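Local coordinates for protein alpha-1,6-mannanase (PDB 4V1S) that probably hydrolyses alpha-1,6-mannosidic linkages in mannan as a family GH76 glycoside hydrolase of a gut Bacteroides, at residues 67-72 with 372-377; 79-84 with 111-116; 87-92 with 148-153; 126-131 with 138-143. All blocks are in the same frame, centred on the assembly; numbering follows the deposited sequence.

Contact 1 of 4, residues 67-72 with 372-377; sequences HSYYEN and YDLRFS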
loop_
_atom_site.group_PDB
_atom_site.type_symbol
_atom_site.label_atom_id
_atom_site.label_comp_id
_atom_site.label_asym_id
_atom_site.label_seq_id
_atom_site.Cartn_x
_atom_site.Cartn_y
_atom_site.Cartn_z
ATOM N N HIS A 67 -8.456 12.975 -15.811
ATOM C CA HIS A 67 -8.015 11.690 -15.238
ATOM C C HIS A 67 -7.796 11.774 -13.733
ATOM O O HIS A 67 -6.957 11.050 -13.163
ATOM C CB HIS A 67 -6.744 11.192 -15.936
ATOM C CG HIS A 67 -6.935 10.908 -17.394
ATOM N ND1 HIS A 67 -7.638 9.819 -17.861
ATOM C CD2 HIS A 67 -6.512 11.583 -18.485
ATOM C CE1 HIS A 67 -7.652 9.842 -19.181
ATOM N NE2 HIS A 67 -6.974 10.902 -19.586
ATOM N N SER A 68 -8.583 12.641 -13.102
ATOM C CA SER A 68 -8.549 12.867 -11.654
ATOM C C SER A 68 -9.867 12.362 -11.070
ATOM O O SER A 68 -10.832 12.080 -11.806
ATOM C CB SER A 68 -8.395 14.368 -11.337
ATOM O OG SER A 68 -7.200 14.890 -11.898
ATOM N N TYR A 69 -9.865 12.201 -9.744
ATOM C CA TYR A 69 -10.981 11.606 -9.008
ATOM C C TYR A 69 -11.388 12.480 -7.859
ATOM O O TYR A 69 -10.534 13.089 -7.193
ATOM C CB TYR A 69 -10.572 10.211 -8.490
ATOM C CG TYR A 69 -10.424 9.250 -9.647
ATOM C CD1 TYR A 69 -9.247 9.207 -10.387
ATOM C CD2 TYR A 69 -11.485 8.415 -10.045
ATOM C CE1 TYR A 69 -9.127 8.406 -11.508
ATOM C CE2 TYR A 69 -11.372 7.592 -11.164
ATOM C CZ TYR A 69 -10.181 7.591 -11.887
ATOM O OH TYR A 69 -10.036 6.805 -12.998
ATOM N N TYR A 70 -12.696 12.495 -7.613
ATOM C CA TYR A 70 -13.258 13.075 -6.405
ATOM C C TYR A 70 -12.967 12.197 -5.200
ATOM O O TYR A 70 -12.791 11.002 -5.335
ATOM C CB TYR A 70 -14.772 13.200 -6.513
ATOM C CG TYR A 70 -15.314 14.166 -7.540
ATOM C CD1 TYR A 70 -15.099 15.522 -7.429
ATOM C CD2 TYR A 70 -16.090 13.714 -8.592
ATOM C CE1 TYR A 70 -15.646 16.407 -8.339
ATOM C CE2 TYR A 70 -16.637 14.590 -9.504
ATOM C CZ TYR A 70 -16.396 15.940 -9.384
ATOM O OH TYR A 70 -16.958 16.829 -10.289
ATOM N N GLU A 71 -12.943 12.807 -4.010
ATOM C CA GLU A 71 -12.720 12.046 -2.781
ATOM C C GLU A 71 -13.865 11.116 -2.423
ATOM O O GLU A 71 -13.639 10.011 -1.945
ATOM C CB GLU A 71 -12.456 12.974 -1.593
ATOM C CG GLU A 71 -12.151 12.267 -0.269
ATOM C CD GLU A 71 -10.960 11.300 -0.308
ATOM O OE1 GLU A 71 -10.134 11.393 -1.225
ATOM O OE2 GLU A 71 -10.859 10.403 0.569
ATOM N N ASN A 72 -15.103 11.579 -2.587
ATOM C CA ASN A 72 -16.232 10.837 -2.040
ATOM C C ASN A 72 -17.520 11.132 -2.814
ATOM O O ASN A 72 -17.531 11.919 -3.776
ATOM C CB ASN A 72 -16.373 11.107 -0.540
ATOM C CG ASN A 72 -16.706 12.553 -0.233
ATOM O OD1 ASN A 72 -17.435 13.215 -0.980
ATOM N ND2 ASN A 72 -16.173 13.048 0.856
ATOM N N TYR A 372 -19.252 6.715 0.494
ATOM C CA TYR A 372 -18.040 6.011 0.086
ATOM C C TYR A 372 -16.946 7.011 -0.244
ATOM O O TYR A 372 -17.233 8.122 -0.682
ATOM C CB TYR A 372 -18.315 5.103 -1.129
ATOM C CG TYR A 372 -19.047 5.784 -2.261
ATOM C CD1 TYR A 372 -18.366 6.530 -3.219
ATOM C CD2 TYR A 372 -20.439 5.697 -2.371
ATOM C CE1 TYR A 372 -19.044 7.166 -4.256
ATOM C CE2 TYR A 372 -21.113 6.332 -3.403
ATOM C CZ TYR A 372 -20.410 7.067 -4.341
ATOM O OH TYR A 372 -21.090 7.702 -5.378
ATOM N N ASP A 373 -15.688 6.618 -0.023
ATOM C CA ASP A 373 -14.557 7.393 -0.551
ATOM C C ASP A 373 -13.744 6.548 -1.528
ATOM O O ASP A 373 -13.922 5.321 -1.629
ATOM C CB ASP A 373 -13.748 8.188 0.529
ATOM C CG ASP A 373 -12.892 7.357 1.410
ATOM O OD1 ASP A 373 -12.076 6.553 0.874
ATOM O OD2 ASP A 373 -12.958 7.607 2.666
ATOM N N LEU A 374 -12.901 7.234 -2.275
ATOM C CA LEU A 374 -12.139 6.638 -3.349
ATOM C C LEU A 374 -11.352 5.403 -2.916
ATOM O O LEU A 374 -11.224 4.482 -3.684
ATOM C CB LEU A 374 -11.183 7.680 -3.924
ATOM C CG LEU A 374 -10.354 7.263 -5.160
ATOM C CD1 LEU A 374 -11.273 6.886 -6.318
ATOM C CD2 LEU A 374 -9.405 8.401 -5.525
ATOM N N ARG A 375 -10.807 5.389 -1.702
ATOM C CA ARG A 375 -9.986 4.243 -1.358
ATOM C C ARG A 375 -10.752 2.961 -1.203
ATOM O O ARG A 375 -10.148 1.875 -1.349
ATOM C CB ARG A 375 -8.950 4.456 -0.257
ATOM C CG ARG A 375 -9.502 4.945 0.965
ATOM C CD ARG A 375 -8.541 5.725 1.884
ATOM N NE ARG A 375 -9.636 6.123 2.739
ATOM C CZ ARG A 375 -9.662 6.291 4.031
ATOM N NH1 ARG A 375 -8.575 6.203 4.773
ATOM N NH2 ARG A 375 -10.851 6.588 4.570
ATOM N N PHE A 376 -12.059 3.038 -0.916
ATOM C CA PHE A 376 -12.776 1.811 -0.566
ATOM C C PHE A 376 -12.842 0.833 -1.765
ATOM O O PHE A 376 -12.676 -0.381 -1.613
ATOM C CB PHE A 376 -14.200 2.071 -0.078
ATOM C CG PHE A 376 -14.341 2.970 1.137
ATOM C CD1 PHE A 376 -13.254 3.444 1.877
ATOM C CD2 PHE A 376 -15.637 3.323 1.559
ATOM C CE1 PHE A 376 -13.445 4.273 2.963
ATOM C CE2 PHE A 376 -15.831 4.149 2.655
ATOM C CZ PHE A 376 -14.732 4.634 3.362
ATOM N N SER A 377 -13.143 1.350 -2.955
ATOM C CA SER A 377 -13.282 0.479 -4.111
ATOM C C SER A 377 -11.962 0.319 -4.842
ATOM O O SER A 377 -11.741 -0.712 -5.468
ATOM C CB SER A 377 -14.358 0.955 -5.081
ATOM O OG SER A 377 -15.649 0.736 -4.531
HETATM O O HOH W 1 -12.029 10.702 3.001
HETATM O O HOH W 2 -10.241 7.873 -0.259
#
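E71 and D373 meet where the loop between helices 46-61 and 81-97 of the GH76 helical barrel runs past the N-terminus of helix 374-394, the last helix of the chain. A single beta bridge pairs N72 with D373, and L374 N donates to E71 O at 2.9 Å. D373 is the N-cap: its CG sits between the backbone N and the carbonyl carbon (chi1 73°), and OD1 takes R375 N on its anti lone pair. R375 also grips the same carboxylate side-on, NE to OD1 on the syn side and NH2 to the syn lone pair of OD2 in a salt bridge of 3.0 Å. The E71 side chain leaves anti to its backbone N, bends at chi2 (57°) and lies alongside D373, pointing the same way, with OE2 4.0 Å from D373 OD1. This like-charge approach is probably eased by the R375 guanidinium and by a water donating to E71 OE2 and D373 OD2; E71 OE1 accepts from F80 N. In the apolar part of the contact, L374 crosses Y69 at about a right angle, while the Y69 hydroxyl bonds to D58. The tightest apolar touch there is Y69 CB against L374 CD2, at 3.7 Å.

Contact 2 of 4, residues 79-84 with 111-116; sequences SFIWGN and LNFDNY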
loop_
_atom_site.group_PDB
_atom_site.type_symbol
_atom_site.label_atom_id
_atom_site.label_comp_id
_atom_site.label_asym_id
_atom_site.label_seq_id
_atom_site.Cartn_x
_atom_site.Cartn_y
_atom_site.Cartn_z
ATOM N N SER A 79 -9.860 14.212 -4.806
ATOM C CA SER A 79 -9.396 13.171 -3.893
ATOM C C SER A 79 -8.029 13.448 -3.286
ATOM O O SER A 79 -7.127 14.027 -3.913
ATOM C CB SER A 79 -9.333 11.841 -4.623
ATOM O OG SER A 79 -8.486 11.896 -5.771
ATOM N N PHE A 80 -7.880 13.028 -2.035
ATOM C CA PHE A 80 -6.575 12.899 -1.439
ATOM C C PHE A 80 -5.774 11.874 -2.225
ATOM O O PHE A 80 -6.321 11.052 -2.948
ATOM C CB PHE A 80 -6.684 12.466 0.011
ATOM C CG PHE A 80 -7.363 13.478 0.900
ATOM C CD1 PHE A 80 -6.734 14.658 1.235
ATOM C CD2 PHE A 80 -8.627 13.237 1.420
ATOM C CE1 PHE A 80 -7.343 15.598 2.032
ATOM C CE2 PHE A 80 -9.237 14.165 2.245
ATOM C CZ PHE A 80 -8.585 15.348 2.550
ATOM N N ILE A 81 -4.459 11.944 -2.096
ATOM C CA ILE A 81 -3.596 11.118 -2.921
ATOM C C ILE A 81 -3.845 9.607 -2.704
ATOM O O ILE A 81 -3.747 8.794 -3.659
ATOM C CB ILE A 81 -2.112 11.517 -2.732
ATOM C CG1 ILE A 81 -1.258 10.969 -3.857
ATOM C CG2 ILE A 81 -1.573 11.072 -1.374
ATOM C CD1 ILE A 81 0.168 11.483 -3.824
ATOM N N TRP A 82 -4.184 9.229 -1.468
ATOM C CA TRP A 82 -4.182 7.788 -1.091
ATOM C C TRP A 82 -4.998 6.901 -2.052
ATOM O O TRP A 82 -4.519 5.889 -2.516
ATOM C CB TRP A 82 -4.723 7.661 0.339
ATOM C CG TRP A 82 -4.494 6.362 1.000
ATOM C CD1 TRP A 82 -4.007 5.217 0.465
ATOM C CD2 TRP A 82 -4.820 6.076 2.350
ATOM N NE1 TRP A 82 -3.964 4.222 1.427
ATOM C CE2 TRP A 82 -4.469 4.727 2.594
ATOM C CE3 TRP A 82 -5.387 6.826 3.383
ATOM C CZ2 TRP A 82 -4.667 4.123 3.818
ATOM C CZ3 TRP A 82 -5.539 6.229 4.621
ATOM C CH2 TRP A 82 -5.206 4.889 4.819
ATOM N N GLY A 83 -6.254 7.271 -2.336
ATOM C CA GLY A 83 -7.091 6.420 -3.187
ATOM C C GLY A 83 -6.530 6.251 -4.577
ATOM O O GLY A 83 -6.715 5.224 -5.197
ATOM N N ASN A 84 -5.826 7.285 -5.060
ATOM C CA ASN A 84 -5.164 7.217 -6.336
ATOM C C ASN A 84 -3.984 6.278 -6.350
ATOM O O ASN A 84 -3.620 5.746 -7.405
ATOM C CB ASN A 84 -4.657 8.615 -6.758
ATOM C CG ASN A 84 -5.791 9.600 -6.922
ATOM O OD1 ASN A 84 -6.450 9.645 -7.957
ATOM N ND2 ASN A 84 -6.079 10.323 -5.874
ATOM N N LEU A 111 0.549 10.803 -14.869
ATOM C CA LEU A 111 0.370 12.217 -15.193
ATOM C C LEU A 111 -0.603 12.883 -14.224
ATOM O O LEU A 111 -0.448 14.066 -13.905
ATOM C CB LEU A 111 -0.066 12.395 -16.653
ATOM C CG LEU A 111 1.007 11.993 -17.676
ATOM C CD1 LEU A 111 0.412 11.962 -19.081
ATOM C CD2 LEU A 111 2.224 12.901 -17.639
ATOM N N ASN A 112 -1.589 12.139 -13.732
ATOM C CA ASN A 112 -2.425 12.690 -12.679
ATOM C C ASN A 112 -1.637 12.901 -11.367
ATOM O O ASN A 112 -1.848 13.898 -10.676
ATOM C CB ASN A 112 -3.639 11.808 -12.433
ATOM C CG ASN A 112 -4.636 12.455 -11.486
ATOM O OD1 ASN A 112 -4.977 13.624 -11.646
ATOM N ND2 ASN A 112 -5.014 11.733 -10.439
ATOM N N PHE A 113 -0.785 11.949 -11.030
ATOM C CA PHE A 113 0.080 12.067 -9.882
ATOM C C PHE A 113 0.953 13.321 -9.987
ATOM O O PHE A 113 1.234 13.952 -8.971
ATOM C CB PHE A 113 0.968 10.819 -9.661
ATOM C CG PHE A 113 0.343 9.818 -8.742
ATOM C CD1 PHE A 113 -0.706 8.990 -9.191
ATOM C CD2 PHE A 113 0.717 9.738 -7.414
ATOM C CE1 PHE A 113 -1.339 8.121 -8.322
ATOM C CE2 PHE A 113 0.066 8.863 -6.530
ATOM C CZ PHE A 113 -0.947 8.042 -6.977
ATOM N N ASP A 114 1.326 13.719 -11.206
ATOM C CA ASP A 114 2.088 14.975 -11.361
ATOM C C ASP A 114 1.304 16.205 -10.766
ATOM O O ASP A 114 1.910 17.182 -10.325
ATOM C CB ASP A 114 2.441 15.216 -12.835
ATOM C CG ASP A 114 3.707 14.444 -13.327
ATOM O OD1 ASP A 114 4.559 13.919 -12.520
ATOM O OD2 ASP A 114 3.845 14.413 -14.589
ATOM N N ASN A 115 -0.032 16.130 -10.758
ATOM C CA ASN A 115 -0.849 17.191 -10.153
ATOM C C ASN A 115 -0.595 17.314 -8.679
ATOM O O ASN A 115 -0.838 18.372 -8.114
ATOM C CB ASN A 115 -2.316 16.990 -10.385
ATOM C CG ASN A 115 -2.687 17.117 -11.846
ATOM O OD1 ASN A 115 -2.246 18.031 -12.538
ATOM N ND2 ASN A 115 -3.521 16.207 -12.318
ATOM N N TYR A 116 -0.179 16.222 -8.042
ATOM C CA TYR A 116 0.127 16.201 -6.609
ATOM C C TYR A 116 1.605 16.443 -6.279
ATOM O O TYR A 116 1.981 16.486 -5.100
ATOM C CB TYR A 116 -0.299 14.859 -6.014
ATOM C CG TYR A 116 -1.792 14.549 -6.086
ATOM C CD1 TYR A 116 -2.396 14.163 -7.267
ATOM C CD2 TYR A 116 -2.598 14.657 -4.974
ATOM C CE1 TYR A 116 -3.727 13.847 -7.331
ATOM C CE2 TYR A 116 -3.940 14.318 -5.031
ATOM C CZ TYR A 116 -4.515 13.980 -6.212
ATOM O OH TYR A 116 -5.860 13.698 -6.251
HETATM O O HOH W 3 -7.179 12.311 -8.429
HETATM O O HOH W 4 -4.977 8.788 -10.249
#
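F113 on helix 99-114 and Y116 at its C-terminal side close on the start of helix 81-97, so that this helical hairpin of the GH76 fold is joined at its open end. The apolar part centres on I81. Its CG1 lies over one face of the Y116 ring and 3.7 Å from F113 CE2, the isoleucine crossing F113 at about a right angle. F113 turns its edge to the backbone of N84, with N84 O 3.4 Å from F113 CE1 and in the ring plane. Among the direct polar contacts, Y116 OH donates to S79 O at 2.7 Å. N84 ND2 donates to S79 OG at 2.9 Å, nearly straight (171°) and in the amide plane, and S79 OG is also bonded to Y69 O. Two waters bridge the asparagines: each donates to N84 OD1 and accepts from N112 ND2, whose OD1 is bonded to S68 OG, and one of them also donates to Y116 OH. The N84 amide is thus engaged at both ends, which probably fixes its flip and satisfies polar groups buried beside the aromatic core.

Contact 3 of 4, residues 87-92 with 148-153; sequences LLYTYT and TAIGLC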
loop_
_atom_site.group_PDB
_atom_site.type_symbol
_atom_site.label_atom_id
_atom_site.label_comp_id
_atom_site.label_asym_id
_atom_site.label_seq_id
_atom_site.Cartn_x
_atom_site.Cartn_y
_atom_site.Cartn_z
ATOM N N LEU A 87 -5.142 2.977 -7.416
ATOM C CA LEU A 87 -5.296 2.912 -8.848
ATOM C C LEU A 87 -3.926 2.720 -9.502
ATOM O O LEU A 87 -3.765 1.887 -10.365
ATOM C CB LEU A 87 -5.990 4.184 -9.386
ATOM C CG LEU A 87 -7.448 4.357 -9.050
ATOM C CD1 LEU A 87 -7.939 5.701 -9.529
ATOM C CD2 LEU A 87 -8.257 3.231 -9.682
ATOM N N LEU A 88 -2.917 3.464 -9.049
ATOM C CA LEU A 88 -1.559 3.275 -9.568
ATOM C C LEU A 88 -1.130 1.801 -9.445
ATOM O O LEU A 88 -0.593 1.211 -10.382
ATOM C CB LEU A 88 -0.601 4.166 -8.777
ATOM C CG LEU A 88 0.880 4.091 -9.097
ATOM C CD1 LEU A 88 1.133 4.561 -10.518
ATOM C CD2 LEU A 88 1.696 4.912 -8.096
ATOM N N TYR A 89 -1.328 1.222 -8.267
ATOM C CA TYR A 89 -0.989 -0.194 -8.030
ATOM C C TYR A 89 -1.762 -1.132 -8.989
ATOM O O TYR A 89 -1.236 -2.127 -9.483
ATOM C CB TYR A 89 -1.347 -0.589 -6.609
ATOM C CG TYR A 89 -0.545 0.009 -5.482
ATOM C CD1 TYR A 89 0.602 0.775 -5.696
ATOM C CD2 TYR A 89 -0.949 -0.219 -4.152
ATOM C CE1 TYR A 89 1.287 1.338 -4.604
ATOM C CE2 TYR A 89 -0.246 0.282 -3.074
ATOM C CZ TYR A 89 0.900 1.051 -3.287
ATOM O OH TYR A 89 1.626 1.521 -2.180
ATOM N N THR A 90 -3.022 -0.792 -9.240
ATOM C CA THR A 90 -3.886 -1.620 -10.078
ATOM C C THR A 90 -3.412 -1.621 -11.516
ATOM O O THR A 90 -3.222 -2.679 -12.134
ATOM C CB THR A 90 -5.341 -1.142 -10.019
ATOM O OG1 THR A 90 -5.762 -1.190 -8.667
ATOM C CG2 THR A 90 -6.217 -2.001 -10.865
ATOM N N TYR A 91 -3.174 -0.427 -12.050
ATOM C CA TYR A 91 -2.745 -0.333 -13.456
ATOM C C TYR A 91 -1.362 -0.951 -13.649
ATOM O O TYR A 91 -1.082 -1.617 -14.658
ATOM C CB TYR A 91 -2.768 1.115 -13.946
ATOM C CG TYR A 91 -4.075 1.854 -13.757
ATOM C CD1 TYR A 91 -5.294 1.265 -14.033
ATOM C CD2 TYR A 91 -4.081 3.185 -13.349
ATOM C CE1 TYR A 91 -6.477 1.965 -13.819
ATOM C CE2 TYR A 91 -5.251 3.903 -13.195
ATOM C CZ TYR A 91 -6.450 3.315 -13.472
ATOM O OH TYR A 91 -7.621 4.068 -13.263
ATOM N N THR A 92 -0.491 -0.736 -12.685
ATOM C CA THR A 92 0.816 -1.367 -12.714
ATOM C C THR A 92 0.727 -2.891 -12.762
ATOM O O THR A 92 1.352 -3.524 -13.610
ATOM C CB THR A 92 1.637 -0.920 -11.526
ATOM O OG1 THR A 92 1.825 0.503 -11.593
ATOM C CG2 THR A 92 2.990 -1.658 -11.500
ATOM N N THR A 148 3.611 5.795 -2.411
ATOM C CA THR A 148 3.674 6.158 -3.831
ATOM C C THR A 148 4.962 5.621 -4.461
ATOM O O THR A 148 4.921 5.025 -5.541
ATOM C CB THR A 148 3.573 7.680 -4.023
ATOM O OG1 THR A 148 2.341 8.138 -3.445
ATOM C CG2 THR A 148 3.628 8.063 -5.463
ATOM N N ALA A 149 6.091 5.766 -3.745
ATOM C CA ALA A 149 7.366 5.249 -4.216
ATOM C C ALA A 149 7.304 3.754 -4.542
ATOM O O ALA A 149 7.844 3.323 -5.540
ATOM C CB ALA A 149 8.470 5.538 -3.201
ATOM N N ILE A 150 6.638 2.981 -3.704
ATOM C CA ILE A 150 6.445 1.545 -3.935
ATOM C C ILE A 150 5.787 1.347 -5.288
ATOM O O ILE A 150 6.284 0.582 -6.105
ATOM C CB ILE A 150 5.595 0.942 -2.802
ATOM C CG1 ILE A 150 6.406 0.848 -1.499
ATOM C CG2 ILE A 150 5.121 -0.452 -3.164
ATOM C CD1 ILE A 150 5.503 0.791 -0.267
ATOM N N GLY A 151 4.664 2.036 -5.527
ATOM C CA GLY A 151 3.916 1.894 -6.796
ATOM C C GLY A 151 4.784 2.315 -7.989
ATOM O O GLY A 151 4.759 1.652 -9.034
ATOM N N LEU A 152 5.534 3.424 -7.843
ATOM C CA LEU A 152 6.365 3.902 -8.951
ATOM C C LEU A 152 7.533 2.966 -9.250
ATOM O O LEU A 152 7.889 2.792 -10.409
ATOM C CB LEU A 152 6.831 5.338 -8.709
ATOM C CG LEU A 152 5.693 6.372 -8.567
ATOM C CD1 LEU A 152 6.271 7.704 -8.115
ATOM C CD2 LEU A 152 4.966 6.518 -9.903
ATOM N N CYS A 153 8.103 2.347 -8.216
ATOM C CA CYS A 153 9.122 1.320 -8.440
ATOM C C CYS A 153 8.525 0.181 -9.249
ATOM O O CYS A 153 9.128 -0.292 -10.218
ATOM C CB CYS A 153 9.689 0.766 -7.128
ATOM S SG CYS A 153 10.772 1.854 -6.207
#
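Y89 lays the edge of its ring against G151, with CE1 3.5 Å from G151 CA and the alpha carbon near the ring plane. The two helices, 81-97 and 142-159, run nearly parallel in the GH76 helical barrel, their local axes 9.2 Å apart at an angle of 15°, and G151 is where their backbones come closest. With no side chain, G151 allows Y89 CE1 and L88 CD2 to approach its alpha carbon directly. Further out, the tyrosine crosses I150 obliquely, its OH 4.1 Å from I150 CB and bonded to W147 O. Beside the tyrosine, L88 CD2 rests 4.0 Å from G151 CA and also meets L152 CD2. Replacing Y89 with an alanine would probably open a gap beside G151 and I150 and leave W147 O without its hydroxyl partner. One turn on from L88, T92 OG1 turns back to L88 O at 2.8 Å, and T92 N reaches that oxygen from the opposite face of its plane. The threonine hydroxyl is therefore satisfied within its own helix, and the interface itself is held by apolar packing of leucine, isoleucine and tyrosine groups around a glycine.

Contact 4 of 4, residues 126-131 with 138-143; sequences GYATLP and PDRFYD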
loop_
_atom_site.group_PDB
_atom_site.type_symbol
_atom_site.label_atom_id
_atom_site.label_comp_id
_atom_site.label_asym_id
_atom_site.label_seq_id
_atom_site.Cartn_x
_atom_site.Cartn_y
_atom_site.Cartn_z
ATOM N N GLY A 126 8.480 16.650 -3.337
ATOM C CA GLY A 126 7.784 15.511 -2.842
ATOM C C GLY A 126 6.305 15.642 -3.152
ATOM O O GLY A 126 5.804 16.731 -3.461
ATOM N N TYR A 127 5.595 14.519 -3.093
ATOM C CA TYR A 127 4.155 14.540 -3.316
ATOM C C TYR A 127 3.399 15.121 -2.095
ATOM O O TYR A 127 3.790 14.899 -0.972
ATOM C CB TYR A 127 3.619 13.129 -3.576
ATOM C CG TYR A 127 3.986 12.557 -4.932
ATOM C CD1 TYR A 127 3.314 12.953 -6.092
ATOM C CD2 TYR A 127 5.028 11.649 -5.067
ATOM C CE1 TYR A 127 3.703 12.480 -7.355
ATOM C CE2 TYR A 127 5.385 11.142 -6.315
ATOM C CZ TYR A 127 4.714 11.560 -7.464
ATOM O OH TYR A 127 5.092 11.049 -8.691
ATOM N N ALA A 128 2.329 15.846 -2.405
ATOM C CA ALA A 128 1.351 16.402 -1.443
ATOM C C ALA A 128 0.101 15.545 -1.368
ATOM O O ALA A 128 -0.204 14.757 -2.289
ATOM C CB ALA A 128 1.020 17.835 -1.804
ATOM N N THR A 129 -0.655 15.760 -0.288
ATOM C CA THR A 129 -1.852 15.006 -0.059
ATOM C C THR A 129 -2.980 15.417 -1.020
ATOM O O THR A 129 -3.854 14.616 -1.346
ATOM C CB THR A 129 -2.312 15.125 1.399
ATOM O OG1 THR A 129 -3.149 14.010 1.718
ATOM C CG2 THR A 129 -2.963 16.457 1.694
ATOM N N LEU A 130 -2.936 16.659 -1.478
ATOM C CA LEU A 130 -3.878 17.183 -2.459
ATOM C C LEU A 130 -3.118 17.831 -3.617
ATOM O O LEU A 130 -1.928 18.107 -3.514
ATOM C CB LEU A 130 -4.784 18.216 -1.782
ATOM C CG LEU A 130 -5.897 17.687 -0.867
ATOM C CD1 LEU A 130 -6.462 18.785 0.012
ATOM C CD2 LEU A 130 -7.005 17.009 -1.667
ATOM N N PRO A 131 -3.809 18.092 -4.739
ATOM C CA PRO A 131 -3.134 18.753 -5.827
ATOM C C PRO A 131 -2.455 20.038 -5.395
ATOM O O PRO A 131 -2.988 20.788 -4.573
ATOM C CB PRO A 131 -4.259 19.014 -6.821
ATOM C CG PRO A 131 -5.157 17.817 -6.624
ATOM C CD PRO A 131 -5.153 17.643 -5.114
ATOM N N PRO A 138 2.224 23.184 0.200
ATOM C CA PRO A 138 1.625 21.864 0.214
ATOM C C PRO A 138 1.565 21.265 1.614
ATOM O O PRO A 138 2.294 21.703 2.507
ATOM C CB PRO A 138 2.596 21.053 -0.647
ATOM C CG PRO A 138 3.940 21.628 -0.220
ATOM C CD PRO A 138 3.679 23.105 -0.020
ATOM N N ASP A 139 0.687 20.290 1.784
ATOM C CA ASP A 139 0.549 19.518 3.019
ATOM C C ASP A 139 1.100 18.150 2.674
ATOM O O ASP A 139 0.467 17.388 1.933
ATOM C CB ASP A 139 -0.926 19.464 3.438
ATOM C CG ASP A 139 -1.143 19.058 4.892
ATOM O OD1 ASP A 139 -0.189 19.027 5.716
ATOM O OD2 ASP A 139 -2.327 18.782 5.236
ATOM N N ARG A 140 2.307 17.858 3.176
ATOM C CA ARG A 140 3.010 16.631 2.751
ATOM C C ARG A 140 3.256 15.659 3.889
ATOM O O ARG A 140 3.434 16.092 5.045
ATOM C CB ARG A 140 4.308 16.960 2.034
ATOM C CG ARG A 140 4.122 17.913 0.858
ATOM C CD ARG A 140 5.335 18.007 -0.025
ATOM N NE ARG A 140 6.446 18.679 0.664
ATOM C CZ ARG A 140 7.573 19.058 0.061
ATOM N NH1 ARG A 140 7.745 18.850 -1.226
ATOM N NH2 ARG A 140 8.527 19.684 0.737
ATOM N N PHE A 141 3.179 14.367 3.538
ATOM C CA PHE A 141 3.229 13.236 4.463
ATOM C C PHE A 141 4.295 12.265 4.043
ATOM O O PHE A 141 4.378 11.895 2.879
ATOM C CB PHE A 141 1.852 12.553 4.501
ATOM C CG PHE A 141 0.778 13.458 5.051
ATOM C CD1 PHE A 141 0.210 14.458 4.240
ATOM C CD2 PHE A 141 0.389 13.371 6.359
ATOM C CE1 PHE A 141 -0.767 15.299 4.727
ATOM C CE2 PHE A 141 -0.573 14.244 6.866
ATOM C CZ PHE A 141 -1.125 15.213 6.051
ATOM N N TYR A 142 5.110 11.850 5.004
ATOM C CA TYR A 142 6.238 10.999 4.669
ATOM C C TYR A 142 5.727 9.605 4.287
ATOM O O TYR A 142 6.319 8.970 3.424
ATOM C CB TYR A 142 7.278 10.972 5.801
ATOM C CG TYR A 142 7.859 12.339 6.082
ATOM C CD1 TYR A 142 8.762 12.917 5.211
ATOM C CD2 TYR A 142 7.469 13.083 7.192
ATOM C CE1 TYR A 142 9.293 14.191 5.454
ATOM C CE2 TYR A 142 7.997 14.354 7.425
ATOM C CZ TYR A 142 8.919 14.893 6.549
ATOM O OH TYR A 142 9.469 16.147 6.760
ATOM N N ASP A 143 4.624 9.159 4.890
ATOM C CA ASP A 143 4.046 7.877 4.521
ATOM C C ASP A 143 3.466 7.874 3.102
ATOM O O ASP A 143 3.756 6.966 2.329
ATOM C CB ASP A 143 3.051 7.333 5.558
ATOM C CG ASP A 143 1.840 8.222 5.762
ATOM O OD1 ASP A 143 1.905 9.427 5.442
ATOM O OD2 ASP A 143 0.808 7.726 6.278
HETATM O O HOH W 5 2.171 13.809 1.041
#
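A128 and R140 bring their backbones to 4.5 Å between CA atoms where the end of strand 124-127 and the lead-in to helix 142-159 run at 90° to each other, tied by T129 N donating to D139 O (3.0 Å, nearly along the C=O axis). R140 drapes its aliphatic part over the strand, with CG 3.5 Å from Y127 O; a bend at chi3 (-69°) sets NE, which forms a salt bridge with E191, and NH1 donates to I124 O. An alanine at R140 would probably leave E191 without this salt-bridge partner and remove the CG and CD packing on Y127 O, along with the NH1 bond to I124 O. T129 CB packs 3.7 Å from F141 CE1, the two side chains crossing at a slant, while T129 OG1 is bonded to E144. A128 CB meets P138 CB at 3.8 Å. A water accepts from F141 N and probably donates to Y127 O. Backbone bond, bridging water and arginine together fasten the strand and the residues just after it to this lead-in, and the buried cation is probably balanced by E191.

How the contacts relate
Helix 81-97 links contacts 2 and 3, helix 142-159 links contacts 3 and 4, and contact 1 encloses all three along the chain. Contacts 1 and 2, centres 10 Å apart, meet through Y69 O and S79 N (2.7 Å). Contacts 2 and 4 are equally close, with Y116 O 2.8 Å from A128 N and I81 N 2.8 Å from T129 O. Contact 3 lies nearest the centre of the chain; there T148 CG2 packs on F113 CE2 of contact 2 and on Y127 CE2 of contact 4. Contacts 1 and 4 do not touch, their nearest atoms being about 6 Å apart. A glycerol, probably from the crystallisation liquor, hydrogen-bonds D143 OD2 at contact 4 and could mark a pocket.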